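PDB 6JXG: beta-glucosidase from Chaetomella raphigera, which probably hydrolyses terminal, non-reducing beta-D-glucosyl residues, releasing beta-D-glucose, as a secreted glycoside hydrolase family 3 enzyme of cellulose breakdown. Local coordinates for residues Y610-V616 against T667-K673; T689-L695 against Q707-C712. All blocks are in the same frame, centred on the assembly; numbering follows the deposited sequence.

Contact 1: residues Y610-V616 against T667-K673; sequences YDIVATV and TFNLRRK
V613 CG1 rests on one face of the R672 guanidinium, nearer its margin than its middle, and D611 OD2 meets its edge within the plane. That carboxylate oxygen forms a salt bridge to R672 NH2 (2.7 Å), although the carboxylate and guanidinium planes stand 82° apart. Arginine suits this place because its aliphatic stem and flat head pack on valine while its N-H groups meet acid. R671 NH1 lies near the plane of the Y610 ring, at its edge, while the guanidinium makes salt bridges to D188 and D674.

Between these antiparallel strands V613 and A614 both face L670, a classic beta bulge: L670 O accepts a bond from V613 N (2.8 Å) and a weak one from A614 N (3.5 Å). T615 OG1 donates to N669 OD1 (2.8 Å) in the plane of the amide carbonyl. A valine in place of T615 would probably leave N669 OD1 without this donor and its amide freer to turn. On the other face, V616 CG1 meets F668 CD2 (3.8 Å).

Strand 612-622 is central in a three-stranded sheet, between 582-591 and 663-671; F668 and L670 pack on strand 628-637, while Y610, R671 and K673 reach helix 184-191.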
ATOM      1  N   TYR A 610      19.590  -3.177  11.164  1.00 16.44           N
ATOM      2  CA  TYR A 610      18.580  -2.340  11.685  1.00 17.15           C
ATOM      3  C   TYR A 610      19.071  -1.505  12.862  1.00 17.21           C
ATOM      4  O   TYR A 610      18.302  -0.762  13.397  1.00 18.80           O
ATOM      5  CB  TYR A 610      17.320  -3.193  12.066  1.00 17.73           C
ATOM      6  CG  TYR A 610      16.817  -3.983  10.880  1.00 16.54           C
ATOM      7  CD1 TYR A 610      15.880  -3.456  10.038  1.00 16.70           C
ATOM      8  CD2 TYR A 610      17.337  -5.240  10.571  1.00 15.39           C
ATOM      9  CE1 TYR A 610      15.444  -4.153   8.925  1.00 17.31           C
ATOM     10  CE2 TYR A 610      16.941  -5.902   9.457  1.00 16.45           C
ATOM     11  CZ  TYR A 610      15.959  -5.355   8.649  1.00 16.71           C
ATOM     12  OH  TYR A 610      15.553  -6.035   7.545  1.00 18.97           O
ATOM     13  N   ASP A 611      20.345  -1.538  13.241  1.00 17.54           N
ATOM     14  CA  ASP A 611      20.805  -0.592  14.257  1.00 17.62           C
ATOM     15  C   ASP A 611      20.742   0.851  13.686  1.00 16.18           C
ATOM     16  O   ASP A 611      21.101   1.065  12.526  1.00 14.46           O
ATOM     17  CB  ASP A 611      22.302  -0.818  14.569  1.00 21.60           C
ATOM     18  CG  ASP A 611      22.616  -2.173  15.256  1.00 24.03           C
ATOM     19  OD1 ASP A 611      21.751  -2.688  15.949  1.00 25.31           O
ATOM     20  OD2 ASP A 611      23.763  -2.649  15.088  1.00 24.86           O
ATOM     21  N   ILE A 612      20.399   1.836  14.513  1.00 15.21           N
ATOM     22  CA  ILE A 612      20.482   3.214  14.128  1.00 15.82           C
ATOM     23  C   ILE A 612      21.956   3.642  14.199  1.00 17.32           C
ATOM     24  O   ILE A 612      22.571   3.516  15.239  1.00 19.28           O
ATOM     25  CB  ILE A 612      19.616   4.052  15.010  1.00 17.29           C
ATOM     26  CG1 ILE A 612      18.141   3.644  14.842  1.00 18.88           C
ATOM     27  CG2 ILE A 612      19.838   5.532  14.709  1.00 16.47           C
ATOM     28  CD1 ILE A 612      17.608   3.950  13.452  1.00 19.25           C
ATOM     29  N   VAL A 613      22.546   4.026  13.082  1.00 15.64           N
ATOM     30  CA  VAL A 613      23.974   4.401  13.043  1.00 17.08           C
ATOM     31  C   VAL A 613      24.192   5.898  12.896  1.00 17.05           C
ATOM     32  O   VAL A 613      25.282   6.380  13.158  1.00 16.42           O
ATOM     33  CB  VAL A 613      24.759   3.613  11.976  1.00 18.58           C
ATOM     34  CG1 VAL A 613      24.684   2.107  12.313  1.00 19.52           C
ATOM     35  CG2 VAL A 613      24.218   3.818  10.581  1.00 21.04           C
ATOM     36  N   ALA A 614      23.173   6.658  12.492  1.00 15.48           N
ATOM     37  CA  ALA A 614      23.367   8.091  12.242  1.00 14.95           C
ATOM     38  C   ALA A 614      22.057   8.815  12.322  1.00 15.43           C
ATOM     39  O   ALA A 614      20.999   8.222  12.194  1.00 13.59           O
ATOM     40  CB  ALA A 614      23.955   8.301  10.853  1.00 14.74           C
ATOM     41  N   THR A 615      22.114  10.121  12.569  1.00 17.32           N
ATOM     42  CA  THR A 615      20.922  10.903  12.635  1.00 16.55           C
ATOM     43  C   THR A 615      21.179  12.238  11.940  1.00 15.89           C
ATOM     44  O   THR A 615      22.256  12.820  12.098  1.00 15.05           O
ATOM     45  CB  THR A 615      20.588  11.197  14.099  1.00 16.85           C
ATOM     46  OG1 THR A 615      20.190   9.997  14.723  1.00 17.44           O
ATOM     47  CG2 THR A 615      19.408  12.126  14.224  1.00 15.62           C
ATOM     48  N   VAL A 616      20.172  12.698  11.192  1.00 13.83           N
ATOM     49  CA  VAL A 616      20.222  13.954  10.461  1.00 14.80           C
ATOM     50  C   VAL A 616      19.062  14.815  10.984  1.00 15.82           C
ATOM     51  O   VAL A 616      17.948  14.249  11.275  1.00 15.02           O
ATOM     52  CB  VAL A 616      20.058  13.678   8.947  1.00 14.89           C
ATOM     53  CG1 VAL A 616      19.836  14.943   8.138  1.00 14.97           C
ATOM     54  CG2 VAL A 616      21.213  12.838   8.432  1.00 16.94           C
ATOM     55  N   THR A 667      13.672  15.229  12.180  1.00 14.73           N
ATOM     56  CA  THR A 667      14.709  14.276  12.556  1.00 14.77           C
ATOM     57  C   THR A 667      14.603  13.058  11.705  1.00 13.48           C
ATOM     58  O   THR A 667      13.479  12.537  11.516  1.00 14.31           O
ATOM     59  CB  THR A 667      14.537  13.925  14.037  1.00 15.41           C
ATOM     60  OG1 THR A 667      14.848  15.109  14.784  1.00 15.28           O
ATOM     61  CG2 THR A 667      15.406  12.808  14.445  1.00 16.68           C
ATOM     62  N   PHE A 668      15.737  12.623  11.163  1.00 11.95           N
ATOM     63  CA  PHE A 668      15.776  11.414  10.354  1.00 11.66           C
ATOM     64  C   PHE A 668      16.785  10.466  10.983  1.00 12.81           C
ATOM     65  O   PHE A 668      17.958  10.766  10.932  1.00 11.55           O
ATOM     66  CB  PHE A 668      16.195  11.703   8.879  1.00 11.37           C
ATOM     67  CG  PHE A 668      15.493  12.896   8.280  1.00 11.69           C
ATOM     68  CD1 PHE A 668      14.112  12.829   7.974  1.00 12.74           C
ATOM     69  CD2 PHE A 668      16.144  14.103   8.133  1.00 11.75           C
ATOM     70  CE1 PHE A 668      13.442  13.915   7.381  1.00 12.06           C
ATOM     71  CE2 PHE A 668      15.439  15.232   7.617  1.00 13.10           C
ATOM     72  CZ  PHE A 668      14.089  15.126   7.217  1.00 13.71           C
ATOM     73  N   ASN A 669      16.324   9.329  11.517  1.00 12.00           N
ATOM     74  CA  ASN A 669      17.230   8.281  12.035  1.00 13.61           C
ATOM     75  C   ASN A 669      17.530   7.212  10.991  1.00 13.45           C
ATOM     76  O   ASN A 669      16.602   6.622  10.385  1.00 13.60           O
ATOM     77  CB  ASN A 669      16.608   7.683  13.288  1.00 14.10           C
ATOM     78  CG  ASN A 669      16.451   8.697  14.384  1.00 16.15           C
ATOM     79  OD1 ASN A 669      17.415   9.406  14.737  1.00 14.88           O
ATOM     80  ND2 ASN A 669      15.239   8.817  14.913  1.00 16.65           N
ATOM     81  N   LEU A 670      18.815   7.014  10.734  1.00 12.77           N
ATOM     82  CA  LEU A 670      19.276   6.157   9.679  1.00 14.13           C
ATOM     83  C   LEU A 670      19.751   4.809  10.220  1.00 15.98           C
ATOM     84  O   LEU A 670      20.576   4.728  11.173  1.00 16.77           O
ATOM     85  CB  LEU A 670      20.421   6.804   8.882  1.00 13.34           C
ATOM     86  CG  LEU A 670      20.032   8.042   8.113  1.00 13.83           C
ATOM     87  CD1 LEU A 670      21.299   8.826   7.712  1.00 15.08           C
ATOM     88  CD2 LEU A 670      19.254   7.637   6.865  1.00 13.58           C
ATOM     89  N   ARG A 671      19.186   3.758   9.655  1.00 14.08           N
ATOM     90  CA  ARG A 671      19.635   2.405   9.964  1.00 14.12           C
ATOM     91  C   ARG A 671      20.897   2.114   9.163  1.00 12.94           C
ATOM     92  O   ARG A 671      21.111   2.686   8.102  1.00 12.82           O
ATOM     93  CB  ARG A 671      18.541   1.395   9.571  1.00 13.69           C
ATOM     94  CG  ARG A 671      17.243   1.500  10.363  1.00 13.02           C
ATOM     95  CD  ARG A 671      16.151   0.706   9.697  1.00 13.60           C
ATOM     96  NE  ARG A 671      15.878   1.217   8.337  1.00 14.31           N
ATOM     97  CZ  ARG A 671      14.937   0.696   7.571  1.00 16.87           C
ATOM     98  NH1 ARG A 671      14.160  -0.294   8.015  1.00 17.41           N
ATOM     99  NH2 ARG A 671      14.797   1.137   6.356  1.00 18.15           N
ATOM    100  N   ARG A 672      21.705   1.184   9.602  1.00 14.13           N
ATOM    101  CA  ARG A 672      22.828   0.772   8.800  1.00 13.81           C
ATOM    102  C   ARG A 672      22.412   0.387   7.395  1.00 14.55           C
ATOM    103  O   ARG A 672      23.085   0.714   6.421  1.00 13.86           O
ATOM    104  CB  ARG A 672      23.571  -0.420   9.510  1.00 15.40           C
ATOM    105  CG  ARG A 672      24.722  -0.985   8.700  1.00 16.33           C
ATOM    106  CD  ARG A 672      25.848  -1.721   9.511  1.00 21.21           C
ATOM    107  NE  ARG A 672      25.446  -1.912  10.864  1.00 28.83           N
ATOM    108  CZ  ARG A 672      25.947  -1.415  11.976  1.00 26.81           C
ATOM    109  NH1 ARG A 672      27.047  -0.720  12.076  1.00 26.82           N
ATOM    110  NH2 ARG A 672      25.287  -1.709  13.056  1.00 33.10           N
ATOM    111  N   LYS A 673      21.288  -0.347   7.269  1.00 14.21           N
ATOM    112  CA  LYS A 673      20.761  -0.764   5.968  1.00 12.99           C
ATOM    113  C   LYS A 673      20.477   0.418   5.053  1.00 13.23           C
ATOM    114  O   LYS A 673      20.597   0.300   3.857  1.00 13.73           O
ATOM    115  CB  LYS A 673      19.467  -1.592   6.143  1.00 14.05           C
ATOM    116  CG  LYS A 673      19.132  -2.357   4.890  1.00 15.84           C
ATOM    117  CD  LYS A 673      17.877  -3.252   5.097  1.00 16.03           C
ATOM    118  CE  LYS A 673      17.600  -4.133   3.908  1.00 16.16           C
ATOM    119  NZ  LYS A 673      16.393  -5.007   4.040  1.00 15.56           N
TER

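Contact 2: residues T689-L695 against Q707-C712; sequences TSGEFSL and QGSLKC
F693 CG and C712 SG each stand anti to their own carbonyl carbon (chi1 -61° and -63°), and from these positions the sulfur comes to lie over one face of the phenyl ring. The pair lies near the open end of a beta hairpin, strands 692-698 and 704-711, at the edge of the four-stranded sheet of the fibronectin type III-like domain. The sulfur sits 3.9 Å from the F693 ring centroid, 28° off the ring normal, a Cys sulfur-aromatic contact. Cysteine suits this place, being small enough to fit beside the turning chain at G691 and polarisable enough to meet a ring face.

F693 and L710 form a hydrogen-bonded pair, with F693 N to L710 O at 2.7 Å, and their apolar side chains project from the same face as L695. L695 CD1 leans on L710 CG (4.2 Å), and both leucines turn toward the strands of the other sheet. G708 pairs with L695 through two backbone hydrogen bonds, and the leucine's CD1 lies over the neighbouring S709 O (3.8 Å).

The other face carries E692, S694, S709 and K711, polar residues fitted to a more exposed surface. There E692 OE1 approaches S709 CB (3.5 Å), while K711 curls back along its own strand so that NZ donates to S709 O (3.2 Å). At the hairpin's open end, C712 N donates to G691 O at 3.1 Å.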
ATOM      1  N   THR A 689      32.752   2.509   3.219  1.00 35.35           N
ATOM      2  CA  THR A 689      33.695   2.769   4.259  1.00 32.89           C
ATOM      3  C   THR A 689      34.781   3.810   3.850  1.00 37.34           C
ATOM      4  O   THR A 689      35.783   3.999   4.503  1.00 35.33           O
ATOM      5  CB  THR A 689      34.219   1.351   4.654  1.00 35.43           C
ATOM      6  OG1 THR A 689      34.576   1.355   6.019  1.00 41.43           O
ATOM      7  CG2 THR A 689      35.324   0.839   3.773  1.00 34.02           C
ATOM      8  N   SER A 690      34.587   4.457   2.727  1.00 41.58           N
ATOM      9  CA  SER A 690      35.433   5.570   2.311  1.00 43.40           C
ATOM     10  C   SER A 690      34.587   6.429   1.376  1.00 41.93           C
ATOM     11  O   SER A 690      33.623   5.974   0.749  1.00 45.15           O
ATOM     12  CB  SER A 690      36.673   5.083   1.551  1.00 40.22           C
ATOM     13  OG  SER A 690      36.283   4.436   0.350  1.00 38.32           O
ATOM     14  N   GLY A 691      34.978   7.672   1.253  1.00 38.46           N
ATOM     15  CA  GLY A 691      34.150   8.601   0.541  1.00 34.43           C
ATOM     16  C   GLY A 691      33.143   9.043   1.578  1.00 30.92           C
ATOM     17  O   GLY A 691      33.376   8.965   2.812  1.00 31.96           O
ATOM     18  N   GLU A 692      32.009   9.507   1.089  1.00 25.55           N
ATOM     19  CA  GLU A 692      31.099  10.177   1.913  1.00 23.98           C
ATOM     20  C   GLU A 692      29.757   9.972   1.275  1.00 19.74           C
ATOM     21  O   GLU A 692      29.644   9.873   0.029  1.00 18.22           O
ATOM     22  CB  GLU A 692      31.434  11.665   1.955  1.00 30.33           C
ATOM     23  CG  GLU A 692      31.245  12.404   0.633  1.00 31.05           C
ATOM     24  CD  GLU A 692      31.549  13.894   0.777  1.00 37.33           C
ATOM     25  OE1 GLU A 692      30.872  14.739   0.142  1.00 41.43           O
ATOM     26  OE2 GLU A 692      32.434  14.231   1.583  1.00 38.36           O
ATOM     27  N   PHE A 693      28.760   9.889   2.123  1.00 17.22           N
ATOM     28  CA  PHE A 693      27.375   9.864   1.636  1.00 17.33           C
ATOM     29  C   PHE A 693      26.963  11.265   1.359  1.00 17.55           C
ATOM     30  O   PHE A 693      27.293  12.164   2.125  1.00 19.34           O
ATOM     31  CB  PHE A 693      26.463   9.251   2.703  1.00 19.14           C
ATOM     32  CG  PHE A 693      26.827   7.828   3.041  1.00 18.02           C
ATOM     33  CD1 PHE A 693      26.368   6.779   2.272  1.00 20.79           C
ATOM     34  CD2 PHE A 693      27.605   7.529   4.171  1.00 19.11           C
ATOM     35  CE1 PHE A 693      26.671   5.455   2.582  1.00 21.18           C
ATOM     36  CE2 PHE A 693      27.897   6.196   4.488  1.00 20.59           C
ATOM     37  CZ  PHE A 693      27.469   5.164   3.678  1.00 20.93           C
ATOM     38  N   SER A 694      26.198  11.493   0.295  1.00 17.58           N
ATOM     39  CA  SER A 694      25.596  12.782   0.092  1.00 16.22           C
ATOM     40  C   SER A 694      24.191  12.814   0.721  1.00 15.80           C
ATOM     41  O   SER A 694      23.441  11.873   0.566  1.00 16.23           O
ATOM     42  CB  SER A 694      25.492  13.052  -1.386  1.00 18.51           C
ATOM     43  OG  SER A 694      26.761  13.162  -1.878  1.00 21.78           O
ATOM     44  N   LEU A 695      23.897  13.858   1.474  1.00 14.87           N
ATOM     45  CA  LEU A 695      22.620  14.052   2.156  1.00 15.62           C
ATOM     46  C   LEU A 695      21.870  15.228   1.511  1.00 15.71           C
ATOM     47  O   LEU A 695      22.445  16.284   1.388  1.00 15.72           O
ATOM     48  CB  LEU A 695      22.919  14.455   3.561  1.00 16.01           C
ATOM     49  CG  LEU A 695      23.813  13.494   4.350  1.00 14.96           C
ATOM     50  CD1 LEU A 695      24.085  13.952   5.770  1.00 15.60           C
ATOM     51  CD2 LEU A 695      23.179  12.128   4.335  1.00 16.47           C
ATOM     52  N   GLN A 707      21.989  20.664   1.847  1.00 15.86           N
ATOM     53  CA  GLN A 707      22.878  19.610   1.425  1.00 16.58           C
ATOM     54  C   GLN A 707      23.986  19.446   2.443  1.00 16.00           C
ATOM     55  O   GLN A 707      24.457  20.412   3.058  1.00 14.34           O
ATOM     56  CB  GLN A 707      23.426  19.965   0.045  1.00 18.13           C
ATOM     57  CG  GLN A 707      24.435  18.999  -0.553  1.00 19.60           C
ATOM     58  CD  GLN A 707      25.889  19.223  -0.131  1.00 22.16           C
ATOM     59  OE1 GLN A 707      26.375  20.336   0.021  1.00 20.64           O
ATOM     60  NE2 GLN A 707      26.585  18.140   0.085  1.00 25.22           N
ATOM     61  N   GLY A 708      24.398  18.212   2.644  1.00 17.17           N
ATOM     62  CA  GLY A 708      25.491  17.945   3.553  1.00 16.51           C
ATOM     63  C   GLY A 708      26.085  16.620   3.214  1.00 17.65           C
ATOM     64  O   GLY A 708      25.756  16.035   2.224  1.00 14.63           O
ATOM     65  N   SER A 709      26.961  16.147   4.059  1.00 20.35           N
ATOM     66  CA  SER A 709      27.553  14.819   3.829  1.00 23.21           C
ATOM     67  C   SER A 709      27.823  14.106   5.128  1.00 25.11           C
ATOM     68  O   SER A 709      27.742  14.688   6.195  1.00 27.42           O
ATOM     69  CB  SER A 709      28.790  14.936   2.956  1.00 25.20           C
ATOM     70  OG  SER A 709      29.721  15.706   3.636  1.00 29.03           O
ATOM     71  N   LEU A 710      27.998  12.804   5.023  1.00 26.73           N
ATOM     72  CA  LEU A 710      28.317  11.962   6.147  1.00 28.36           C
ATOM     73  C   LEU A 710      29.551  11.262   5.665  1.00 26.29           C
ATOM     74  O   LEU A 710      29.512  10.517   4.691  1.00 26.74           O
ATOM     75  CB  LEU A 710      27.240  10.915   6.406  1.00 32.09           C
ATOM     76  CG  LEU A 710      26.307  10.893   7.600  1.00 31.06           C
ATOM     77  CD1 LEU A 710      25.549   9.570   7.555  1.00 32.74           C
ATOM     78  CD2 LEU A 710      26.965  11.112   8.945  1.00 30.54           C
ATOM     79  N   LYS A 711      30.660  11.585   6.298  1.00 27.19           N
ATOM     80  CA  LYS A 711      31.918  10.863   6.158  1.00 33.42           C
ATOM     81  C   LYS A 711      31.590   9.396   6.427  1.00 35.34           C
ATOM     82  O   LYS A 711      30.835   9.117   7.354  1.00 37.70           O
ATOM     83  CB  LYS A 711      32.890  11.390   7.208  1.00 41.12           C
ATOM     84  CG  LYS A 711      32.195  11.739   8.567  1.00 50.25           C
ATOM     85  CD  LYS A 711      31.523  13.160   8.620  1.00 50.56           C
ATOM     86  CE  LYS A 711      30.147  13.128   9.275  1.00 48.97           C
ATOM     87  NZ  LYS A 711      29.260  14.292   8.955  1.00 51.28           N
ATOM     88  N   CYS A 712      32.069   8.496   5.572  1.00 40.85           N
ATOM     89  CA  CYS A 712      31.816   7.040   5.687  1.00 44.07           C
ATOM     90  C   CYS A 712      32.731   6.360   6.721  1.00 44.14           C
ATOM     91  O   CYS A 712      33.449   5.442   6.361  1.00 43.35           O
ATOM     92  CB  CYS A 712      32.046   6.322   4.346  1.00 40.72           C
ATOM     93  SG  CYS A 712      30.958   6.809   2.999  1.00 42.57           S
TER

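How the contacts relate
Contacts 1 and 2 belong to the two facing sheets of the C-terminal beta-sandwich, with centres about 13 Å apart. Contact 1 lies in the three-stranded sheet, contact 2 at the edge of the four-stranded one. They meet through methyl groups: A614 CB packs on L710 CD1 at 3.9 Å and V616 CG2 on L695 CD1 at 4.1 Å. The side chains on the inner faces of both strand pairs thus share one core, and L675 touches V613 of one contact and F693 of the other. Contact 1 also reaches helix 184-191, in the family's N-terminal domain, whereas contact 2 lies farther out, its centre about 31 Å from the chain centre.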